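Side-chain contacts in aminotransferase (Neisseria meningitidis Z2491, PDB 3JTX), which probably transfers amino groups between amino acids and keto acids, using pyridoxal phosphate held on a lysine as a Schiff base: residues A[73-78]-A[92-97]; A[255-258]-A[263-266]; A[339-344]-A[389-394]. All coordinates share one frame; numbering follows the deposited sequence.

Interaction 1: residues A[73-78]-A[92-97]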
loop_
_atom_site.group_PDB
_atom_site.type_symbol
_atom_site.label_atom_id
_atom_site.label_comp_id
_atom_site.label_asym_id
_atom_site.label_seq_id
_atom_site.Cartn_x
_atom_site.Cartn_y
_atom_site.Cartn_z
ATOM N N GLN A 73 2.560 14.270 15.016
ATOM C CA GLN A 73 3.083 15.464 15.671
ATOM C C GLN A 73 4.475 15.837 15.165
ATOM O O GLN A 73 4.790 17.036 15.031
ATOM C CB GLN A 73 3.058 15.316 17.209
ATOM C CG GLN A 73 3.371 16.601 17.947
ATOM C CD GLN A 73 2.376 17.712 17.637
ATOM O OE1 GLN A 73 1.168 17.492 17.665
ATOM N NE2 GLN A 73 2.881 18.908 17.348
ATOM N N ALA A 74 5.305 14.832 14.871
ATOM C CA ALA A 74 6.617 15.082 14.258
ATOM C C ALA A 74 6.447 15.761 12.890
ATOM O O ALA A 74 7.193 16.679 12.537
ATOM C CB ALA A 74 7.397 13.790 14.102
ATOM N N CYS A 75 5.457 15.308 12.127
ATOM C CA CYS A 75 5.146 15.941 10.852
ATOM C C CYS A 75 4.673 17.379 11.045
ATOM O O CYS A 75 5.123 18.276 10.326
ATOM C CB CYS A 75 4.113 15.134 10.078
ATOM S SG CYS A 75 4.708 13.500 9.637
ATOM N N ALA A 76 3.774 17.588 12.003
ATOM C CA ALA A 76 3.264 18.936 12.341
ATOM C C ALA A 76 4.394 19.868 12.777
ATOM O O ALA A 76 4.456 21.035 12.360
ATOM C CB ALA A 76 2.202 18.848 13.415
ATOM N N ASN A 77 5.288 19.354 13.623
ATOM C CA ASN A 77 6.438 20.118 14.088
ATOM C C ASN A 77 7.385 20.483 12.946
ATOM O O ASN A 77 7.854 21.616 12.872
ATOM C CB ASN A 77 7.211 19.353 15.157
ATOM C CG ASN A 77 6.438 19.209 16.461
ATOM O OD1 ASN A 77 5.474 19.931 16.710
ATOM N ND2 ASN A 77 6.855 18.256 17.292
ATOM N N TRP A 78 7.661 19.521 12.066
ATOM C CA TRP A 78 8.473 19.769 10.876
ATOM C C TRP A 78 7.888 20.871 9.978
ATOM O O TRP A 78 8.613 21.772 9.540
ATOM C CB TRP A 78 8.664 18.494 10.042
ATOM C CG TRP A 78 9.480 18.765 8.818
ATOM C CD1 TRP A 78 10.841 18.917 8.752
ATOM C CD2 TRP A 78 8.990 18.965 7.489
ATOM N NE1 TRP A 78 11.221 19.185 7.465
ATOM C CE2 TRP A 78 10.106 19.220 6.667
ATOM C CE3 TRP A 78 7.720 18.945 6.916
ATOM C CZ2 TRP A 78 9.988 19.463 5.293
ATOM C CZ3 TRP A 78 7.600 19.170 5.548
ATOM C CH2 TRP A 78 8.730 19.429 4.755
ATOM N N ASN A 92 -5.991 16.064 13.088
ATOM C CA ASN A 92 -6.957 15.885 12.005
ATOM C C ASN A 92 -6.540 16.360 10.613
ATOM O O ASN A 92 -7.263 16.102 9.663
ATOM C CB ASN A 92 -8.337 16.444 12.390
ATOM C CG ASN A 92 -8.332 17.941 12.637
ATOM O OD1 ASN A 92 -7.386 18.641 12.303
ATOM N ND2 ASN A 92 -9.416 18.437 13.218
ATOM N N GLU A 93 -5.354 16.961 10.476
ATOM C CA GLU A 93 -4.892 17.486 9.178
ATOM C C GLU A 93 -3.695 16.771 8.573
ATOM O O GLU A 93 -3.163 17.215 7.554
ATOM C CB GLU A 93 -4.575 18.978 9.293
ATOM C CG GLU A 93 -5.809 19.845 9.481
ATOM C CD GLU A 93 -5.511 21.332 9.472
ATOM O OE1 GLU A 93 -4.668 21.779 10.280
ATOM O OE2 GLU A 93 -6.136 22.053 8.655
ATOM N N ILE A 94 -3.277 15.665 9.185
ATOM C CA ILE A 94 -2.107 14.915 8.747
ATOM C C ILE A 94 -2.370 13.404 8.778
ATOM O O ILE A 94 -2.825 12.873 9.781
ATOM C CB ILE A 94 -0.897 15.210 9.663
ATOM C CG1 ILE A 94 -0.616 16.711 9.697
ATOM C CG2 ILE A 94 0.340 14.399 9.211
ATOM C CD1 ILE A 94 0.611 17.130 10.487
ATOM N N LEU A 95 -2.086 12.706 7.681
ATOM C CA LEU A 95 -2.032 11.221 7.703
ATOM C C LEU A 95 -0.674 10.750 7.215
ATOM O O LEU A 95 -0.178 11.227 6.191
ATOM C CB LEU A 95 -3.110 10.579 6.811
ATOM C CG LEU A 95 -4.575 10.722 7.228
ATOM C CD1 LEU A 95 -5.524 10.072 6.159
ATOM C CD2 LEU A 95 -4.794 10.136 8.661
ATOM N N PRO A 96 -0.066 9.791 7.930
ATOM C CA PRO A 96 1.115 9.175 7.322
ATOM C C PRO A 96 0.759 8.285 6.126
ATOM O O PRO A 96 -0.324 7.665 6.086
ATOM C CB PRO A 96 1.700 8.341 8.464
ATOM C CG PRO A 96 0.555 8.064 9.372
ATOM C CD PRO A 96 -0.477 9.128 9.181
ATOM N N VAL A 97 1.677 8.190 5.168
ATOM C CA VAL A 97 1.459 7.360 3.985
ATOM C C VAL A 97 2.715 6.544 3.666
ATOM O O VAL A 97 3.819 6.921 4.043
ATOM C CB VAL A 97 1.064 8.216 2.767
ATOM C CG1 VAL A 97 -0.272 8.951 3.022
ATOM C CG2 VAL A 97 2.179 9.215 2.407
#
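Ile-94 reaches from the edge strand to helix 69-82 with both of its branches, and Cys-75 and Ala-76 receive them on neighbouring positions of the helix. The long branch goes deeper. Its end methyl CD1 lies against the backbone of Ala-76, 3.5 Å from the amide N, and meets the methyl CB of the same residue at 3.7 Å. The short branch, CG2, comes up to CB of Cys-75 at 3.9 Å, and CD1 is nearly as close to that atom (4.1 Å), so Cys-75 lies beside both methyls. The first torsion aims the fork: chi1 of -56° sets CG1 anti to the carbonyl carbon and CG2 anti to the backbone N, which turns both branches to the helix, and a trans chi2 (-176°) extends CD1 to its surface. Small residues suit the helix side. Ala-76 has only a methyl, which lets CD1 come right up to the main chain, and Cys-75 also packs on Phe-256 of the adjoining strand. Leu-79, one turn beyond Cys-75, packs on Ile-94 as well, and Pro-96, two residues along the strand, touches Leu-71 and Arg-72 of this helix. On the side of the helix turned from the strand, Gln-73 NE2 gives a hydrogen bond to Asn-77 OD1 (2.9 Å), apart from the apolar contact. Leu-95 points away from helix 69-82 and packs on helix 261-274 instead. Alternate strand residues thus serve helices on the two faces of the sheet, the layered alpha/beta/alpha arrangement of the large domain in fold-type I pyridoxal phosphate enzymes.

Interaction 2: residues A[255-258]-A[263-266]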
loop_
_atom_site.group_PDB
_atom_site.type_symbol
_atom_site.label_atom_id
_atom_site.label_comp_id
_atom_site.label_asym_id
_atom_site.label_seq_id
_atom_site.Cartn_x
_atom_site.Cartn_y
_atom_site.Cartn_z
ATOM N N GLY A 255 6.006 8.792 3.926
ATOM C CA GLY A 255 5.772 10.210 3.808
ATOM C C GLY A 255 4.531 10.586 4.593
ATOM O O GLY A 255 4.137 9.886 5.541
ATOM N N PHE A 256 3.912 11.688 4.202
ATOM C CA PHE A 256 2.627 12.070 4.767
ATOM C C PHE A 256 1.837 12.911 3.789
ATOM O O PHE A 256 2.399 13.438 2.838
ATOM C CB PHE A 256 2.774 12.778 6.126
ATOM C CG PHE A 256 3.416 14.146 6.072
ATOM C CD1 PHE A 256 2.666 15.281 5.808
ATOM C CD2 PHE A 256 4.774 14.297 6.328
ATOM C CE1 PHE A 256 3.262 16.549 5.800
ATOM C CE2 PHE A 256 5.375 15.555 6.331
ATOM C CZ PHE A 256 4.618 16.681 6.069
ATOM N N VAL A 257 0.530 12.977 4.026
ATOM C CA VAL A 257 -0.385 13.865 3.324
ATOM C C VAL A 257 -0.953 14.814 4.387
ATOM O O VAL A 257 -1.160 14.419 5.537
ATOM C CB VAL A 257 -1.486 13.089 2.589
ATOM C CG1 VAL A 257 -2.334 12.245 3.563
ATOM C CG2 VAL A 257 -2.371 14.038 1.789
ATOM N N ALA A 258 -1.145 16.075 4.031
ATOM C CA ALA A 258 -1.634 17.076 4.988
ATOM C C ALA A 258 -2.533 18.105 4.319
ATOM O O ALA A 258 -2.336 18.450 3.153
ATOM C CB ALA A 258 -0.466 17.777 5.671
ATOM N N LEU A 263 -11.482 16.021 3.946
ATOM C CA LEU A 263 -10.924 15.083 2.952
ATOM C C LEU A 263 -10.171 13.926 3.618
ATOM O O LEU A 263 -10.298 12.771 3.220
ATOM C CB LEU A 263 -9.983 15.808 1.972
ATOM C CG LEU A 263 -10.655 16.800 0.994
ATOM C CD1 LEU A 263 -9.604 17.327 -0.000
ATOM C CD2 LEU A 263 -11.870 16.180 0.270
ATOM N N LEU A 264 -9.381 14.236 4.632
ATOM C CA LEU A 264 -8.564 13.215 5.260
ATOM C C LEU A 264 -9.387 12.261 6.102
ATOM O O LEU A 264 -9.022 11.089 6.235
ATOM C CB LEU A 264 -7.465 13.866 6.082
ATOM C CG LEU A 264 -6.399 14.568 5.233
ATOM C CD1 LEU A 264 -5.363 15.222 6.119
ATOM C CD2 LEU A 264 -5.705 13.609 4.278
ATOM N N LYS A 265 -10.485 12.749 6.696
ATOM C CA LYS A 265 -11.394 11.869 7.431
ATOM C C LYS A 265 -11.899 10.760 6.514
ATOM O O LYS A 265 -11.878 9.561 6.872
ATOM C CB LYS A 265 -12.571 12.672 8.007
ATOM C CG LYS A 265 -13.530 11.872 8.861
ATOM C CD LYS A 265 -14.635 12.797 9.400
ATOM C CE LYS A 265 -15.575 12.051 10.336
ATOM N NZ LYS A 265 -16.360 10.995 9.619
ATOM N N ASN A 266 -12.345 11.153 5.321
ATOM C CA ASN A 266 -12.866 10.191 4.353
ATOM C C ASN A 266 -11.755 9.339 3.772
ATOM O O ASN A 266 -11.929 8.129 3.611
ATOM C CB ASN A 266 -13.668 10.887 3.254
ATOM C CG ASN A 266 -14.925 11.527 3.794
ATOM O OD1 ASN A 266 -15.533 11.014 4.739
ATOM N ND2 ASN A 266 -15.315 12.656 3.225
#
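Val-257 has a chi1 of 60°, which sets CG1 between the backbone N and the carbonyl carbon and CG2 anti to the N; both methyls then meet Leu-264. On the helix, Leu-264 keeps CG anti to its carbonyl carbon (chi1 -69°), and chi2 of 178° puts CD1 trans to CA, with CD2 as the second branch of the fork that faces the strand. CD2 takes most of the contact, lying 3.7 Å from Val-257 CG1 and 4.2 Å from Val-257 CG2, so that one leucine methyl sits by both branches of the valine. The side chains slide past each other in opposite directions. The other methyl, CD1, approaches the main chain of the next residue, 4.3 Å from Ala-258 CA. Ala-258 itself points its methyl away from the helix, as the alternation of a strand requires, and offers only its backbone here. The chain passes from strand 255-259 through a very short connection into helix 261-274, which folds back over one face of the mixed seven-stranded sheet of the class I and II aminotransferase fold. Val-257 is flanked in that sheet by Leu-95 and Val-97 on one neighbouring strand and by Phe-240 on the other, a setting that suits a compact beta-branched residue. Leu-264, longer and more flexible, suits the helix because its long side chain reaches from the helix to the sheet; it also rests on Leu-95 and Leu-238. On the other face of the strand Phe-256 meets Trp-290 edge-to-face and packs on Trp-78.

Interaction 3: residues A[339-344]-A[389-394]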
loop_
_atom_site.group_PDB
_atom_site.type_symbol
_atom_site.label_atom_id
_atom_site.label_comp_id
_atom_site.label_asym_id
_atom_site.label_seq_id
_atom_site.Cartn_x
_atom_site.Cartn_y
_atom_site.Cartn_z
ATOM N N LEU A 339 16.084 13.481 -28.986
ATOM C CA LEU A 339 16.364 12.079 -29.274
ATOM C C LEU A 339 17.788 11.925 -29.825
ATOM O O LEU A 339 18.554 11.088 -29.349
ATOM C CB LEU A 339 15.361 11.543 -30.299
ATOM C CG LEU A 339 15.376 10.044 -30.554
ATOM C CD1 LEU A 339 15.241 9.272 -29.212
ATOM C CD2 LEU A 339 14.242 9.696 -31.530
ATOM N N ALA A 340 18.135 12.754 -30.808
ATOM C CA ALA A 340 19.464 12.724 -31.419
ATOM C C ALA A 340 20.534 13.123 -30.394
ATOM O O ALA A 340 21.624 12.576 -30.418
ATOM C CB ALA A 340 19.526 13.627 -32.650
ATOM N N PHE A 341 20.195 14.045 -29.489
ATOM C CA PHE A 341 21.087 14.451 -28.387
ATOM C C PHE A 341 21.440 13.267 -27.462
ATOM O O PHE A 341 22.607 12.982 -27.209
ATOM C CB PHE A 341 20.424 15.574 -27.589
ATOM C CG PHE A 341 21.367 16.354 -26.723
ATOM C CD1 PHE A 341 22.130 17.381 -27.262
ATOM C CD2 PHE A 341 21.456 16.098 -25.368
ATOM C CE1 PHE A 341 23.011 18.110 -26.456
ATOM C CE2 PHE A 341 22.316 16.830 -24.553
ATOM C CZ PHE A 341 23.094 17.834 -25.098
ATOM N N ALA A 342 20.419 12.571 -26.978
ATOM C CA ALA A 342 20.628 11.427 -26.105
ATOM C C ALA A 342 21.402 10.316 -26.831
ATOM O O ALA A 342 22.281 9.677 -26.242
ATOM C CB ALA A 342 19.294 10.904 -25.567
ATOM N N ARG A 343 21.075 10.090 -28.099
ATOM C CA ARG A 343 21.762 9.079 -28.899
ATOM C C ARG A 343 23.245 9.409 -29.068
ATOM O O ARG A 343 24.089 8.522 -28.966
ATOM C CB ARG A 343 21.091 8.910 -30.259
ATOM C CG ARG A 343 19.824 8.083 -30.162
ATOM C CD ARG A 343 19.082 8.019 -31.475
ATOM N NE ARG A 343 17.967 7.085 -31.371
ATOM C CZ ARG A 343 16.935 7.022 -32.207
ATOM N NH1 ARG A 343 16.816 7.857 -33.231
ATOM N NH2 ARG A 343 15.998 6.122 -31.984
ATOM N N ASN A 344 23.560 10.673 -29.300
ATOM C CA ASN A 344 24.968 11.094 -29.473
ATOM C C ASN A 344 25.780 10.975 -28.172
ATOM O O ASN A 344 26.930 10.497 -28.174
ATOM C CB ASN A 344 25.015 12.517 -30.037
ATOM C CG ASN A 344 26.403 12.937 -30.487
ATOM O OD1 ASN A 344 27.142 12.153 -31.080
ATOM N ND2 ASN A 344 26.762 14.189 -30.212
ATOM N N GLU A 389 31.640 18.289 -18.699
ATOM C CA GLU A 389 32.771 18.577 -19.582
ATOM C C GLU A 389 32.700 17.790 -20.889
ATOM O O GLU A 389 32.919 18.340 -21.959
ATOM C CB GLU A 389 34.085 18.277 -18.861
ATOM C CG GLU A 389 34.409 19.286 -17.769
ATOM C CD GLU A 389 35.564 18.857 -16.879
ATOM O OE1 GLU A 389 36.012 17.687 -16.980
ATOM O OE2 GLU A 389 36.025 19.691 -16.068
ATOM N N ASP A 390 32.374 16.508 -20.795
ATOM C CA ASP A 390 32.272 15.658 -21.975
ATOM C C ASP A 390 31.108 16.086 -22.868
ATOM O O ASP A 390 31.249 16.103 -24.089
ATOM C CB ASP A 390 32.155 14.178 -21.572
ATOM C CG ASP A 390 33.449 13.635 -20.926
ATOM O OD1 ASP A 390 34.511 14.272 -21.070
ATOM O OD2 ASP A 390 33.401 12.584 -20.266
ATOM N N ILE A 391 29.968 16.443 -22.270
ATOM C CA ILE A 391 28.824 16.914 -23.056
ATOM C C ILE A 391 29.207 18.197 -23.834
ATOM O O ILE A 391 28.958 18.304 -25.037
ATOM C CB ILE A 391 27.563 17.146 -22.176
ATOM C CG1 ILE A 391 27.043 15.814 -21.623
ATOM C CG2 ILE A 391 26.444 17.837 -22.973
ATOM C CD1 ILE A 391 26.065 15.932 -20.442
ATOM N N VAL A 392 29.825 19.153 -23.141
ATOM C CA VAL A 392 30.222 20.424 -23.750
ATOM C C VAL A 392 31.163 20.226 -24.938
ATOM O O VAL A 392 30.980 20.863 -25.988
ATOM C CB VAL A 392 30.849 21.398 -22.702
ATOM C CG1 VAL A 392 31.644 22.524 -23.386
ATOM C CG2 VAL A 392 29.768 21.965 -21.784
ATOM N N SER A 393 32.149 19.342 -24.809
ATOM C CA SER A 393 33.106 19.171 -25.912
ATOM C C SER A 393 32.455 18.548 -27.152
ATOM O O SER A 393 32.915 18.788 -28.259
ATOM C CB SER A 393 34.351 18.383 -25.490
ATOM O OG SER A 393 34.002 17.105 -25.014
ATOM N N LEU A 394 31.387 17.775 -26.976
ATOM C CA LEU A 394 30.637 17.231 -28.118
ATOM C C LEU A 394 29.757 18.277 -28.814
ATOM O O LEU A 394 29.361 18.080 -29.974
ATOM C CB LEU A 394 29.755 16.061 -27.687
ATOM C CG LEU A 394 30.456 14.797 -27.194
ATOM C CD1 LEU A 394 29.435 13.877 -26.493
ATOM C CD2 LEU A 394 31.172 14.083 -28.346
HETATM O O HOH W 1 29.130 15.639 -31.232
#
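Phe-341 brings the far end of its ring to Ile-391, where CZ lies 4.0 Å from the branch methyl CG2. The methyl approaches the ring obliquely, and the two side chains cross at about a right angle. With CG anti to the backbone N (chi1 -162°), the ring extends from helix 338-349 and its end draws nearer to helix 381-394 than the root of the side chain does. An aromatic ring suits this place because it is long enough to bridge the two helices; it also meets the ring of Tyr-395 and touches Val-333. Ile-391 in turn packs on Leu-345, Ile-351 and Phe-318, within the smaller C-terminal part of the fold. One helical turn on, Asn-344 faces Leu-394, with ND2 4.3 Å from CB, which is packing alone. Their polar link runs through a water that accepts from Asn-344 ND2 at 3.0 Å and donates to Leu-394 O at 2.8 Å. ND2 also bonds to Tyr-395 OH, while Asn-344 OD1 takes a hydrogen bond from Lys-348 NZ, so both ends of the amide are engaged. The chemistry thus changes across the interface, from hydrocarbon against ring in the buried part to a water-mediated amide at its partly exposed side, where the water gives the Leu-394 carbonyl a polar partner.

Interactions 1 and 2 belong to one construction: strands 94-97 and 255-259 are neighbours in the same sheet, joined by backbone bonds such as Leu-95 O to Val-257 N (2.9 Å), and the centres of the two contacts are about 9 Å apart. Interaction 1 packs a helix on one face of that sheet, interaction 2 a helix on the other. Both are buried and apolar, branched aliphatics meeting small Cys and Ala in interaction 1 and each other in interaction 2. Interaction 3 lies across the chain's centre, about 44 Å from both, centre to centre. It joins helix to helix without a strand, is only partly buried, and adds an aromatic ring, an amide and a water.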